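Local coordinates for protein cysteine synthase 3 (Entamoeba histolytica, PDB 6KR5) that catalyses the PLP-dependent formation of cysteine from O-acetylserine and sulfide, as an O-acetylserine sulfhydrylase of two subunits, at residues G78-E83 with P151-P156; D34-K39 with T326-L331; V114-I119 with E311-T316; G210-A215 with V251-P256. One frame throughout, in Å; residues are numbered along the deposited sequence.

Contact 1 of 4, residues G78-E83 with P151-P156; sequences GMEIIE and PNKYFP
Strands 80-83 and 154-156 run parallel, their axes 4.5 Å apart, in register E80 with Y154, I81 with F155 and I82 with P156. E80 N donates almost along the C=O axis to K153 O (2.9 Å), E80 O takes F155 N in its carbonyl plane (2.7 Å), and I82 N comes to F155 O from above the carbonyl plane of F155. G78, at phi 98°, suits the turn into the strand because a side chain would jam against the preceding carbonyl. On one face E80, Y154 and I82 line up: I82, with CG1 anti to the backbone N, lays CG2 against Y154 CB (3.8 Å) and CD1 against the ring. On the opposite face, with I81, F155 packs on helix 58-72, while M79, bent at chi3, brings CE to F155 CB (4.0 Å). The extended E80 and K153 lie side by side; their salt bridge is long, 3.9 Å from OE2 to NZ, and one water joins the same two atoms. A second water links E80 OE1 to Y154 OH. With N105 also bonded to OE1, the carboxylate is gripped on both oxygens, which probably stabilises its charge at the partly exposed strand end.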
loop_
_atom_site.group_PDB
_atom_site.type_symbol
_atom_site.label_atom_id
_atom_site.label_comp_id
_atom_site.label_asym_id
_atom_site.label_seq_id
_atom_site.Cartn_x
_atom_site.Cartn_y
_atom_site.Cartn_z
ATOM N N GLY B 78 -19.951 18.998 -15.669
ATOM C CA GLY B 78 -21.201 19.300 -15.021
ATOM C C GLY B 78 -21.849 18.107 -14.352
ATOM O O GLY B 78 -22.644 18.290 -13.419
ATOM N N MET B 79 -21.519 16.897 -14.792
ATOM C CA MET B 79 -22.068 15.685 -14.207
ATOM C C MET B 79 -21.231 15.223 -13.020
ATOM O O MET B 79 -20.078 15.625 -12.839
ATOM C CB MET B 79 -22.140 14.569 -15.253
ATOM C CG MET B 79 -23.143 14.840 -16.356
ATOM S SD MET B 79 -23.211 13.480 -17.539
ATOM C CE MET B 79 -23.909 12.168 -16.557
ATOM N N GLU B 80 -21.834 14.369 -12.201
ATOM C CA GLU B 80 -21.179 13.826 -11.014
ATOM C C GLU B 80 -21.326 12.315 -11.002
ATOM O O GLU B 80 -22.345 11.782 -11.436
ATOM C CB GLU B 80 -21.772 14.429 -9.734
ATOM C CG GLU B 80 -21.757 15.953 -9.756
ATOM C CD GLU B 80 -22.249 16.586 -8.476
ATOM O OE1 GLU B 80 -22.472 15.859 -7.480
ATOM O OE2 GLU B 80 -22.411 17.826 -8.451
ATOM N N ILE B 81 -20.301 11.633 -10.507
ATOM C CA ILE B 81 -20.328 10.182 -10.359
ATOM C C ILE B 81 -21.087 9.826 -9.086
ATOM O O ILE B 81 -21.029 10.554 -8.090
ATOM C CB ILE B 81 -18.881 9.645 -10.336
ATOM C CG1 ILE B 81 -18.154 9.994 -11.641
ATOM C CG2 ILE B 81 -18.862 8.137 -10.097
ATOM C CD1 ILE B 81 -16.702 10.395 -11.458
ATOM N N ILE B 82 -21.818 8.706 -9.099
ATOM C CA ILE B 82 -22.453 8.215 -7.880
ATOM C C ILE B 82 -22.332 6.694 -7.821
ATOM O O ILE B 82 -22.372 6.011 -8.849
ATOM C CB ILE B 82 -23.927 8.673 -7.764
ATOM C CG1 ILE B 82 -24.484 8.324 -6.378
ATOM C CG2 ILE B 82 -24.794 8.085 -8.878
ATOM C CD1 ILE B 82 -25.873 8.871 -6.109
ATOM N N GLU B 83 -22.167 6.174 -6.608
ATOM C CA GLU B 83 -22.169 4.742 -6.362
ATOM C C GLU B 83 -22.611 4.503 -4.927
ATOM O O GLU B 83 -22.410 5.352 -4.058
ATOM C CB GLU B 83 -20.796 4.119 -6.637
ATOM C CG GLU B 83 -20.732 2.592 -6.424
ATOM C CD GLU B 83 -21.660 1.831 -7.358
ATOM O OE1 GLU B 83 -22.889 1.812 -7.109
ATOM O OE2 GLU B 83 -21.147 1.234 -8.325
ATOM N N PRO B 151 -31.710 12.586 -12.582
ATOM C CA PRO B 151 -31.595 11.579 -13.645
ATOM C C PRO B 151 -30.528 11.894 -14.681
ATOM O O PRO B 151 -29.937 10.961 -15.239
ATOM C CB PRO B 151 -33.000 11.566 -14.263
ATOM C CG PRO B 151 -33.533 12.933 -13.998
ATOM C CD PRO B 151 -32.949 13.377 -12.687
ATOM N N ASN B 152 -30.253 13.171 -14.953
ATOM C CA ASN B 152 -29.256 13.546 -15.948
ATOM C C ASN B 152 -27.936 13.997 -15.342
ATOM O O ASN B 152 -26.903 13.931 -16.018
ATOM C CB ASN B 152 -29.798 14.668 -16.839
ATOM C CG ASN B 152 -31.158 14.347 -17.406
ATOM O OD1 ASN B 152 -31.364 13.275 -17.972
ATOM N ND2 ASN B 152 -32.100 15.268 -17.246
ATOM N N LYS B 153 -27.941 14.442 -14.090
ATOM C CA LYS B 153 -26.717 14.953 -13.490
ATOM C C LYS B 153 -25.797 13.836 -13.017
ATOM O O LYS B 153 -24.571 13.996 -13.047
ATOM C CB LYS B 153 -27.063 15.873 -12.321
ATOM C CG LYS B 153 -25.871 16.500 -11.631
ATOM C CD LYS B 153 -26.310 17.156 -10.331
ATOM C CE LYS B 153 -25.380 18.282 -9.936
ATOM N NZ LYS B 153 -26.026 19.218 -8.972
ATOM N N TYR B 154 -26.348 12.709 -12.589
ATOM C CA TYR B 154 -25.528 11.662 -11.994
ATOM C C TYR B 154 -25.188 10.582 -13.009
ATOM O O TYR B 154 -26.051 10.111 -13.762
ATOM C CB TYR B 154 -26.227 11.029 -10.793
ATOM C CG TYR B 154 -26.281 11.894 -9.553
ATOM C CD1 TYR B 154 -25.488 13.025 -9.433
ATOM C CD2 TYR B 154 -27.119 11.569 -8.493
ATOM C CE1 TYR B 154 -25.538 13.816 -8.295
ATOM C CE2 TYR B 154 -27.169 12.349 -7.351
ATOM C CZ TYR B 154 -26.379 13.471 -7.260
ATOM O OH TYR B 154 -26.433 14.251 -6.131
ATOM N N PHE B 155 -23.919 10.175 -13.004
ATOM C CA PHE B 155 -23.478 9.000 -13.736
ATOM C C PHE B 155 -23.333 7.850 -12.752
ATOM O O PHE B 155 -22.497 7.932 -11.842
ATOM C CB PHE B 155 -22.155 9.260 -14.445
ATOM C CG PHE B 155 -21.530 8.019 -15.014
ATOM C CD1 PHE B 155 -21.958 7.514 -16.234
ATOM C CD2 PHE B 155 -20.533 7.347 -14.331
ATOM C CE1 PHE B 155 -21.392 6.365 -16.759
ATOM C CE2 PHE B 155 -19.967 6.200 -14.855
ATOM C CZ PHE B 155 -20.401 5.706 -16.064
ATOM N N PRO B 156 -24.123 6.785 -12.871
ATOM C CA PRO B 156 -24.027 5.667 -11.921
ATOM C C PRO B 156 -22.891 4.725 -12.305
ATOM O O PRO B 156 -22.800 4.276 -13.452
ATOM C CB PRO B 156 -25.392 4.977 -12.043
ATOM C CG PRO B 156 -25.845 5.296 -13.420
ATOM C CD PRO B 156 -25.252 6.633 -13.807
HETATM O O HOH W 1 -24.029 19.671 -7.248
HETATM O O HOH W 2 -24.998 16.516 -6.078
#

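Contact 2 of 4, residues D34-K39 with T326-L331; sequences DHPSIK and TKQQVL
The ionic link is between K327 and D34, whose side chains cross at about a right angle. K327 NZ lies 3.0 Å from D34 OD2 and meets the anti lone pair, turned away from OD1. The lysine starts with CG anti to the backbone N and bends at chi3 (98°) to bring the ammonium over; NZ is also bonded to G31 O, so two acceptors hold it. Hydrogen bonds within the segments set the frames. T326 and Q329 form a capping box at the start of helix 327-335: Q329 N donates to T326 OG1 (3.2 Å) and T326 N to Q329 OE1. In the type I turn H35-I38, H35 ND1 receives S37 N (3.2 Å) and pairs with S37 OG (2.9 Å), while NE2 is bonded to D332 on the helix. Van der Waals contact fills the middle, where H35 CD2 rests 3.7 Å from L331 CB and L331 CD1 touches D34 O (3.6 Å). P36 suits the second turn position, its ring holding phi near -58°, and lays CD over one imidazole face, toward the rim. Because ND1 accepts from S37 N, the proton lies most probably on NE2, facing D332, and these bonds would favour that neutral tautomer.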
loop_
_atom_site.group_PDB
_atom_site.type_symbol
_atom_site.label_atom_id
_atom_site.label_comp_id
_atom_site.label_asym_id
_atom_site.label_seq_id
_atom_site.Cartn_x
_atom_site.Cartn_y
_atom_site.Cartn_z
ATOM N N ASP B 34 4.418 -25.275 1.725
ATOM C CA ASP B 34 5.257 -26.296 2.352
ATOM C C ASP B 34 4.340 -27.265 3.096
ATOM O O ASP B 34 4.158 -27.199 4.314
ATOM C CB ASP B 34 6.268 -25.622 3.275
ATOM C CG ASP B 34 7.160 -26.601 4.019
ATOM O OD1 ASP B 34 7.359 -27.744 3.552
ATOM O OD2 ASP B 34 7.660 -26.198 5.090
ATOM N N HIS B 35 3.738 -28.178 2.333
ATOM C CA HIS B 35 2.785 -29.138 2.867
ATOM C C HIS B 35 2.799 -30.381 1.992
ATOM O O HIS B 35 2.888 -30.258 0.765
ATOM C CB HIS B 35 1.364 -28.566 2.928
ATOM C CG HIS B 35 0.424 -29.385 3.756
ATOM N ND1 HIS B 35 -0.447 -30.301 3.209
ATOM C CD2 HIS B 35 0.233 -29.438 5.095
ATOM C CE1 HIS B 35 -1.144 -30.873 4.175
ATOM N NE2 HIS B 35 -0.751 -30.367 5.329
ATOM N N PRO B 36 2.712 -31.577 2.581
ATOM C CA PRO B 36 2.781 -32.803 1.769
ATOM C C PRO B 36 1.726 -32.897 0.684
ATOM O O PRO B 36 1.957 -33.585 -0.317
ATOM C CB PRO B 36 2.606 -33.918 2.811
ATOM C CG PRO B 36 3.118 -33.323 4.080
ATOM C CD PRO B 36 2.745 -31.863 4.026
ATOM N N SER B 37 0.580 -32.227 0.842
ATOM C CA SER B 37 -0.471 -32.302 -0.160
ATOM C C SER B 37 -0.078 -31.639 -1.475
ATOM O O SER B 37 -0.704 -31.917 -2.501
ATOM C CB SER B 37 -1.746 -31.654 0.377
ATOM O OG SER B 37 -1.540 -30.265 0.556
ATOM N N ILE B 38 0.936 -30.776 -1.476
ATOM C CA ILE B 38 1.330 -30.028 -2.670
ATOM C C ILE B 38 2.695 -30.519 -3.145
ATOM O O ILE B 38 3.683 -30.446 -2.400
ATOM C CB ILE B 38 1.354 -28.517 -2.403
ATOM C CG1 ILE B 38 -0.039 -28.039 -1.991
ATOM C CG2 ILE B 38 1.850 -27.765 -3.631
ATOM C CD1 ILE B 38 -0.069 -26.586 -1.509
ATOM N N LYS B 39 2.753 -30.995 -4.393
ATOM C CA LYS B 39 4.003 -31.480 -4.967
ATOM C C LYS B 39 4.968 -30.324 -5.204
ATOM O O LYS B 39 4.564 -29.193 -5.487
ATOM C CB LYS B 39 3.754 -32.217 -6.288
ATOM C CG LYS B 39 2.805 -33.409 -6.192
ATOM C CD LYS B 39 3.348 -34.498 -5.276
ATOM C CE LYS B 39 2.447 -35.725 -5.281
ATOM N NZ LYS B 39 2.795 -36.668 -4.179
ATOM N N THR B 326 1.837 -24.693 15.439
ATOM C CA THR B 326 2.937 -24.513 14.511
ATOM C C THR B 326 2.408 -24.366 13.093
ATOM O O THR B 326 1.229 -24.601 12.812
ATOM C CB THR B 326 3.877 -25.716 14.556
ATOM O OG1 THR B 326 3.149 -26.862 14.099
ATOM C CG2 THR B 326 4.374 -25.959 15.966
ATOM N N LYS B 327 3.309 -24.004 12.174
ATOM C CA LYS B 327 2.909 -23.928 10.772
ATOM C C LYS B 327 2.292 -25.235 10.302
ATOM O O LYS B 327 1.255 -25.238 9.629
ATOM C CB LYS B 327 4.096 -23.571 9.877
ATOM C CG LYS B 327 3.683 -23.493 8.418
ATOM C CD LYS B 327 4.782 -22.938 7.523
ATOM C CE LYS B 327 5.546 -24.061 6.847
ATOM N NZ LYS B 327 6.609 -23.523 5.963
ATOM N N GLN B 328 2.889 -26.371 10.669
ATOM C CA GLN B 328 2.328 -27.621 10.178
ATOM C C GLN B 328 0.953 -27.885 10.778
ATOM O O GLN B 328 0.057 -28.384 10.086
ATOM C CB GLN B 328 3.282 -28.783 10.442
ATOM C CG GLN B 328 4.336 -28.924 9.344
ATOM C CD GLN B 328 3.737 -28.864 7.938
ATOM O OE1 GLN B 328 4.131 -28.033 7.115
ATOM N NE2 GLN B 328 2.792 -29.757 7.656
ATOM N N GLN B 329 0.751 -27.542 12.053
ATOM C CA GLN B 329 -0.578 -27.715 12.625
ATOM C C GLN B 329 -1.596 -26.855 11.896
ATOM O O GLN B 329 -2.714 -27.302 11.617
ATOM C CB GLN B 329 -0.576 -27.375 14.110
ATOM C CG GLN B 329 0.212 -28.386 14.943
ATOM C CD GLN B 329 0.154 -28.086 16.425
ATOM O OE1 GLN B 329 0.923 -27.262 16.939
ATOM N NE2 GLN B 329 -0.757 -28.760 17.123
ATOM N N VAL B 330 -1.226 -25.612 11.590
ATOM C CA VAL B 330 -2.160 -24.717 10.916
ATOM C C VAL B 330 -2.446 -25.206 9.506
ATOM O O VAL B 330 -3.604 -25.258 9.080
ATOM C CB VAL B 330 -1.620 -23.274 10.917
ATOM C CG1 VAL B 330 -2.464 -22.408 9.996
ATOM C CG2 VAL B 330 -1.652 -22.711 12.317
ATOM N N LEU B 331 -1.403 -25.564 8.752
ATOM C CA LEU B 331 -1.633 -26.000 7.375
ATOM C C LEU B 331 -2.379 -27.328 7.328
ATOM O O LEU B 331 -3.226 -27.532 6.455
ATOM C CB LEU B 331 -0.318 -26.100 6.615
ATOM C CG LEU B 331 0.365 -24.759 6.339
ATOM C CD1 LEU B 331 1.621 -24.993 5.527
ATOM C CD2 LEU B 331 -0.571 -23.812 5.608
#

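Contact 3 of 4, residues V114-I119 with E311-T316; sequences VERQMI and ERYLST
R116 and R312 cross at about a right angle, with their guanidinium planes 74° apart, so the aliphatic part of R312, not its charge, meets the guanidinium of R116. R116 has CG anti to its carbonyl carbon and runs extended to NE; chi4 of 81° then turns the guanidinium so that R312 CG lies over one of its faces, 3.6 Å from NH2. R312 starts with CG anti to the backbone N and bends at chi3 (-79°), which carries its guanidinium away to M54 O and N88 OD1, leaving R116 NH2 4.9 Å from R312 NE. Long arginines suit this place because their methylenes can pack while their tips are bonded elsewhere: R116 NH1 to S113, and R116 NE weakly to the same N88. Y313 OH lies near the plane of the R116 guanidinium, at its edge, 3.6 Å from NH2, but its hydrogen bond goes to D308. One residue earlier in the helix, E115 extends to S315, whose OG, held in the crowded position between N and carbonyl carbon, donates to E115 OE1 (3.1 Å) from above the carboxylate plane. Two waters donate to R312 O, one shared with E115 OE1 and the other with R116 NH1. Beyond the pair, E311 and R312 exchange salt bridges with R312 and E311 of the second subunit. With Y313 touching PLP, the arrangement belongs to the cofactor cleft of a fold type II PLP enzyme, where helix 114-122 of the smaller domain faces a loop of the larger.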
loop_
_atom_site.group_PDB
_atom_site.type_symbol
_atom_site.label_atom_id
_atom_site.label_comp_id
_atom_site.label_asym_id
_atom_site.label_seq_id
_atom_site.Cartn_x
_atom_site.Cartn_y
_atom_site.Cartn_z
ATOM N N VAL B 114 -15.924 3.416 8.734
ATOM C CA VAL B 114 -15.598 4.811 9.009
ATOM C C VAL B 114 -14.195 5.156 8.527
ATOM O O VAL B 114 -13.929 6.304 8.156
ATOM C CB VAL B 114 -15.779 5.118 10.509
ATOM C CG1 VAL B 114 -17.257 5.090 10.862
ATOM C CG2 VAL B 114 -15.012 4.118 11.349
ATOM N N GLU B 115 -13.284 4.179 8.498
ATOM C CA GLU B 115 -11.955 4.446 7.951
ATOM C C GLU B 115 -12.022 4.692 6.451
ATOM O O GLU B 115 -11.375 5.615 5.937
ATOM C CB GLU B 115 -11.005 3.289 8.263
ATOM C CG GLU B 115 -10.838 3.023 9.743
ATOM C CD GLU B 115 -9.966 1.814 10.017
ATOM O OE1 GLU B 115 -10.219 0.749 9.412
ATOM O OE2 GLU B 115 -9.030 1.931 10.839
ATOM N N ARG B 116 -12.816 3.892 5.730
ATOM C CA ARG B 116 -12.963 4.123 4.297
ATOM C C ARG B 116 -13.685 5.432 4.027
ATOM O O ARG B 116 -13.382 6.114 3.043
ATOM C CB ARG B 116 -13.703 2.961 3.633
ATOM C CG ARG B 116 -12.824 1.769 3.339
ATOM C CD ARG B 116 -13.542 0.839 2.381
ATOM N NE ARG B 116 -12.790 -0.374 2.084
ATOM C CZ ARG B 116 -12.760 -1.441 2.877
ATOM N NH1 ARG B 116 -13.432 -1.439 4.025
ATOM N NH2 ARG B 116 -12.057 -2.506 2.528
ATOM N N GLN B 117 -14.646 5.791 4.890
ATOM C CA GLN B 117 -15.253 7.121 4.837
ATOM C C GLN B 117 -14.196 8.201 4.865
ATOM O O GLN B 117 -14.248 9.167 4.098
ATOM C CB GLN B 117 -16.200 7.337 6.013
ATOM C CG GLN B 117 -17.521 6.680 5.876
ATOM C CD GLN B 117 -18.468 7.058 6.987
ATOM O OE1 GLN B 117 -18.565 8.226 7.369
ATOM N NE2 GLN B 117 -19.176 6.064 7.523
ATOM N N MET B 118 -13.245 8.071 5.793
ATOM C CA MET B 118 -12.202 9.077 5.927
ATOM C C MET B 118 -11.319 9.111 4.685
ATOM O O MET B 118 -10.946 10.192 4.215
ATOM C CB MET B 118 -11.391 8.788 7.187
ATOM C CG MET B 118 -10.252 9.734 7.453
ATOM S SD MET B 118 -9.508 9.313 9.050
ATOM C CE MET B 118 -10.880 9.600 10.158
ATOM N N ILE B 119 -10.984 7.944 4.133
ATOM C CA ILE B 119 -10.179 7.918 2.910
ATOM C C ILE B 119 -10.926 8.612 1.779
ATOM O O ILE B 119 -10.372 9.462 1.072
ATOM C CB ILE B 119 -9.813 6.476 2.518
ATOM C CG1 ILE B 119 -8.851 5.836 3.516
ATOM C CG2 ILE B 119 -9.197 6.437 1.116
ATOM C CD1 ILE B 119 -8.678 4.354 3.253
ATOM N N GLU B 311 -3.720 -4.450 6.018
ATOM C CA GLU B 311 -3.723 -3.219 6.802
ATOM C C GLU B 311 -5.093 -2.554 6.790
ATOM O O GLU B 311 -5.458 -1.858 7.745
ATOM C CB GLU B 311 -2.656 -2.257 6.274
ATOM C CG GLU B 311 -2.533 -0.979 7.103
ATOM C CD GLU B 311 -1.377 -0.089 6.686
ATOM O OE1 GLU B 311 -0.728 -0.379 5.659
ATOM O OE2 GLU B 311 -1.125 0.903 7.400
ATOM N N ARG B 312 -5.867 -2.764 5.730
ATOM C CA ARG B 312 -7.228 -2.247 5.634
ATOM C C ARG B 312 -8.197 -2.948 6.586
ATOM O O ARG B 312 -9.365 -2.545 6.666
ATOM C CB ARG B 312 -7.705 -2.370 4.183
ATOM C CG ARG B 312 -8.848 -1.437 3.786
ATOM C CD ARG B 312 -8.808 -1.093 2.300
ATOM N NE ARG B 312 -7.812 -0.068 2.017
ATOM C CZ ARG B 312 -7.487 0.329 0.792
ATOM N NH1 ARG B 312 -8.087 -0.217 -0.264
ATOM N NH2 ARG B 312 -6.558 1.257 0.620
ATOM N N TYR B 313 -7.742 -3.967 7.329
ATOM C CA TYR B 313 -8.602 -4.749 8.207
ATOM C C TYR B 313 -8.118 -4.748 9.650
ATOM O O TYR B 313 -8.529 -5.607 10.429
ATOM C CB TYR B 313 -8.724 -6.183 7.684
ATOM C CG TYR B 313 -9.271 -6.154 6.289
ATOM C CD1 TYR B 313 -10.632 -6.040 6.064
ATOM C CD2 TYR B 313 -8.418 -6.151 5.199
ATOM C CE1 TYR B 313 -11.126 -5.954 4.785
ATOM C CE2 TYR B 313 -8.901 -6.077 3.920
ATOM C CZ TYR B 313 -10.254 -5.972 3.719
ATOM O OH TYR B 313 -10.741 -5.890 2.440
ATOM N N LEU B 314 -7.269 -3.789 10.026
ATOM C CA LEU B 314 -6.779 -3.748 11.403
ATOM C C LEU B 314 -7.886 -3.426 12.395
ATOM O O LEU B 314 -7.755 -3.749 13.581
ATOM C CB LEU B 314 -5.661 -2.720 11.530
ATOM C CG LEU B 314 -4.423 -2.988 10.688
ATOM C CD1 LEU B 314 -3.456 -1.821 10.849
ATOM C CD2 LEU B 314 -3.769 -4.292 11.092
ATOM N N SER B 315 -8.970 -2.802 11.936
ATOM C CA SER B 315 -10.119 -2.515 12.778
ATOM C C SER B 315 -10.964 -3.747 13.075
ATOM O O SER B 315 -11.887 -3.662 13.891
ATOM C CB SER B 315 -10.983 -1.441 12.109
ATOM O OG SER B 315 -11.282 -1.804 10.770
ATOM N N THR B 316 -10.681 -4.877 12.437
ATOM C CA THR B 316 -11.366 -6.125 12.703
ATOM C C THR B 316 -10.496 -6.953 13.647
ATOM O O THR B 316 -9.452 -6.495 14.128
ATOM C CB THR B 316 -11.664 -6.850 11.386
ATOM O OG1 THR B 316 -10.461 -7.453 10.885
ATOM C CG2 THR B 316 -12.176 -5.879 10.341
HETATM O O HOH W 3 -10.646 -0.152 6.374
HETATM O O HOH W 4 -12.545 -3.141 6.355
#

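Contact 4 of 4, residues G210-A215 with V251-P256; sequences GVKVVA and VDEITP
Strands 212-215 and 253-256 run parallel, 4.7 Å between axes, and V213 O accepts two amides where they begin to pair. At this start a side chain also stands in for the backbone: D252, with CG anti to its carbonyl carbon, turns OD2 back to V213 N (2.8 Å), which meets the anti lone pair. V213 O takes D252 N at 2.9 Å and E253 N at 3.3 Å, both in its carbonyl plane, the second bond being the less straight at 138°. The register then settles into regular pairing: A215 N gives to E253 O (2.9 Å) and T255 N to A215 O (2.8 Å), both nearly along the C=O axis. Aspartate suits position 252 because its short chain reaches the amide while the same OD2 forms a salt bridge with K205. On the face carrying V214 and E253, the fully extended K212 swings NZ within 3.1 Å of E253 OE1, coming from above the carboxylate plane. That ammonium has a second carboxylate in E291, and E253 OE2 has K294. V214 CG2 lies beside E253 OE1, its methyl giving the carboxylate an apolar neighbour. On the other face A215 CB meets V251 CG1 (3.8 Å), and both side chains touch helix 195-207. The cluster of K212, E253, E291 and K294 matters because E253 OE1 and E291 OE1 come close as like charges: K212 and K294 would offset that repulsion, probably keeping both glutamates ionised.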
loop_
_atom_site.group_PDB
_atom_site.type_symbol
_atom_site.label_atom_id
_atom_site.label_comp_id
_atom_site.label_asym_id
_atom_site.label_seq_id
_atom_site.Cartn_x
_atom_site.Cartn_y
_atom_site.Cartn_z
ATOM N N GLY B 210 -7.115 -23.827 -22.569
ATOM C CA GLY B 210 -7.128 -24.764 -21.469
ATOM C C GLY B 210 -6.934 -24.180 -20.089
ATOM O O GLY B 210 -6.837 -24.948 -19.128
ATOM N N VAL B 211 -6.863 -22.852 -19.949
ATOM C CA VAL B 211 -6.729 -22.260 -18.623
ATOM C C VAL B 211 -8.009 -22.527 -17.844
ATOM O O VAL B 211 -9.116 -22.291 -18.346
ATOM C CB VAL B 211 -6.430 -20.755 -18.721
ATOM C CG1 VAL B 211 -6.618 -20.068 -17.359
ATOM C CG2 VAL B 211 -5.023 -20.527 -19.233
ATOM N N LYS B 212 -7.860 -23.052 -16.631
ATOM C CA LYS B 212 -8.981 -23.333 -15.746
ATOM C C LYS B 212 -9.280 -22.097 -14.905
ATOM O O LYS B 212 -8.367 -21.497 -14.336
ATOM C CB LYS B 212 -8.654 -24.525 -14.844
ATOM C CG LYS B 212 -9.780 -24.943 -13.923
ATOM C CD LYS B 212 -9.356 -26.100 -13.021
ATOM C CE LYS B 212 -10.524 -26.598 -12.180
ATOM N NZ LYS B 212 -10.089 -27.702 -11.265
ATOM N N VAL B 213 -10.552 -21.718 -14.837
ATOM C CA VAL B 213 -10.997 -20.544 -14.092
ATOM C C VAL B 213 -11.711 -21.015 -12.831
ATOM O O VAL B 213 -12.731 -21.710 -12.912
ATOM C CB VAL B 213 -11.905 -19.659 -14.952
ATOM C CG1 VAL B 213 -12.488 -18.529 -14.109
ATOM C CG2 VAL B 213 -11.109 -19.112 -16.130
ATOM N N VAL B 214 -11.193 -20.624 -11.668
ATOM C CA VAL B 214 -11.753 -21.032 -10.383
ATOM C C VAL B 214 -12.323 -19.800 -9.688
ATOM O O VAL B 214 -11.580 -18.869 -9.358
ATOM C CB VAL B 214 -10.693 -21.713 -9.505
ATOM C CG1 VAL B 214 -11.272 -22.071 -8.141
ATOM C CG2 VAL B 214 -10.138 -22.962 -10.205
ATOM N N ALA B 215 -13.632 -19.801 -9.445
ATOM C CA ALA B 215 -14.286 -18.740 -8.690
ATOM C C ALA B 215 -14.418 -19.160 -7.230
ATOM O O ALA B 215 -14.706 -20.324 -6.942
ATOM C CB ALA B 215 -15.670 -18.436 -9.273
ATOM N N VAL B 251 -16.580 -19.901 -16.056
ATOM C CA VAL B 251 -16.054 -20.444 -14.807
ATOM C C VAL B 251 -16.079 -21.965 -14.863
ATOM O O VAL B 251 -17.109 -22.567 -15.193
ATOM C CB VAL B 251 -16.863 -19.926 -13.608
ATOM C CG1 VAL B 251 -16.395 -20.572 -12.315
ATOM C CG2 VAL B 251 -16.779 -18.401 -13.540
ATOM N N ASP B 252 -14.958 -22.588 -14.513
ATOM C CA ASP B 252 -14.839 -24.039 -14.555
ATOM C C ASP B 252 -15.099 -24.716 -13.220
ATOM O O ASP B 252 -15.468 -25.899 -13.200
ATOM C CB ASP B 252 -13.442 -24.421 -15.040
ATOM C CG ASP B 252 -13.186 -23.931 -16.427
ATOM O OD1 ASP B 252 -13.954 -24.335 -17.325
ATOM O OD2 ASP B 252 -12.263 -23.110 -16.616
ATOM N N GLU B 253 -14.925 -24.007 -12.112
ATOM C CA GLU B 253 -15.089 -24.586 -10.787
ATOM C C GLU B 253 -15.414 -23.461 -9.819
ATOM O O GLU B 253 -14.831 -22.376 -9.912
ATOM C CB GLU B 253 -13.821 -25.326 -10.338
ATOM C CG GLU B 253 -13.850 -25.833 -8.899
ATOM C CD GLU B 253 -12.490 -26.312 -8.418
ATOM O OE1 GLU B 253 -11.477 -25.997 -9.083
ATOM O OE2 GLU B 253 -12.433 -26.996 -7.373
ATOM N N ILE B 254 -16.354 -23.718 -8.916
ATOM C CA ILE B 254 -16.648 -22.815 -7.807
ATOM C C ILE B 254 -16.175 -23.483 -6.525
ATOM O O ILE B 254 -16.610 -24.594 -6.199
ATOM C CB ILE B 254 -18.143 -22.480 -7.723
ATOM C CG1 ILE B 254 -18.640 -21.907 -9.053
ATOM C CG2 ILE B 254 -18.399 -21.520 -6.564
ATOM C CD1 ILE B 254 -20.136 -22.082 -9.287
ATOM N N THR B 255 -15.301 -22.808 -5.781
ATOM C CA THR B 255 -14.796 -23.353 -4.527
ATOM C C THR B 255 -15.286 -22.504 -3.368
ATOM O O THR B 255 -14.857 -21.348 -3.234
ATOM C CB THR B 255 -13.270 -23.414 -4.534
ATOM O OG1 THR B 255 -12.843 -24.268 -5.603
ATOM C CG2 THR B 255 -12.748 -23.970 -3.211
ATOM N N PRO B 256 -16.190 -23.011 -2.537
ATOM C CA PRO B 256 -16.607 -22.265 -1.348
ATOM C C PRO B 256 -15.546 -22.354 -0.265
ATOM O O PRO B 256 -14.902 -23.392 -0.082
ATOM C CB PRO B 256 -17.892 -22.982 -0.918
ATOM C CG PRO B 256 -17.683 -24.393 -1.372
ATOM C CD PRO B 256 -16.890 -24.303 -2.659
#

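Contacts 1 and 4 each lie at the edge of a sheet: contact 1 in the four-stranded parallel sheet of the smaller domain, contact 4 in the six-stranded mixed sheet of the larger, their centres 36 Å apart. Contact 3 bridges the two domains beside PLP, its centre 26 Å from contact 1 and 31 Å from contact 4. Along the chain contacts 1 and 3 alternate their segments, whereas contact 4 follows contact 1 and falls within the span of contact 3. Contact 2 encloses the others, tying the last helix to an early loop, its centre 50 Å from that of contact 1. Contact 3 alone touches PLP, while contact 2 closes the chain far across the larger domain.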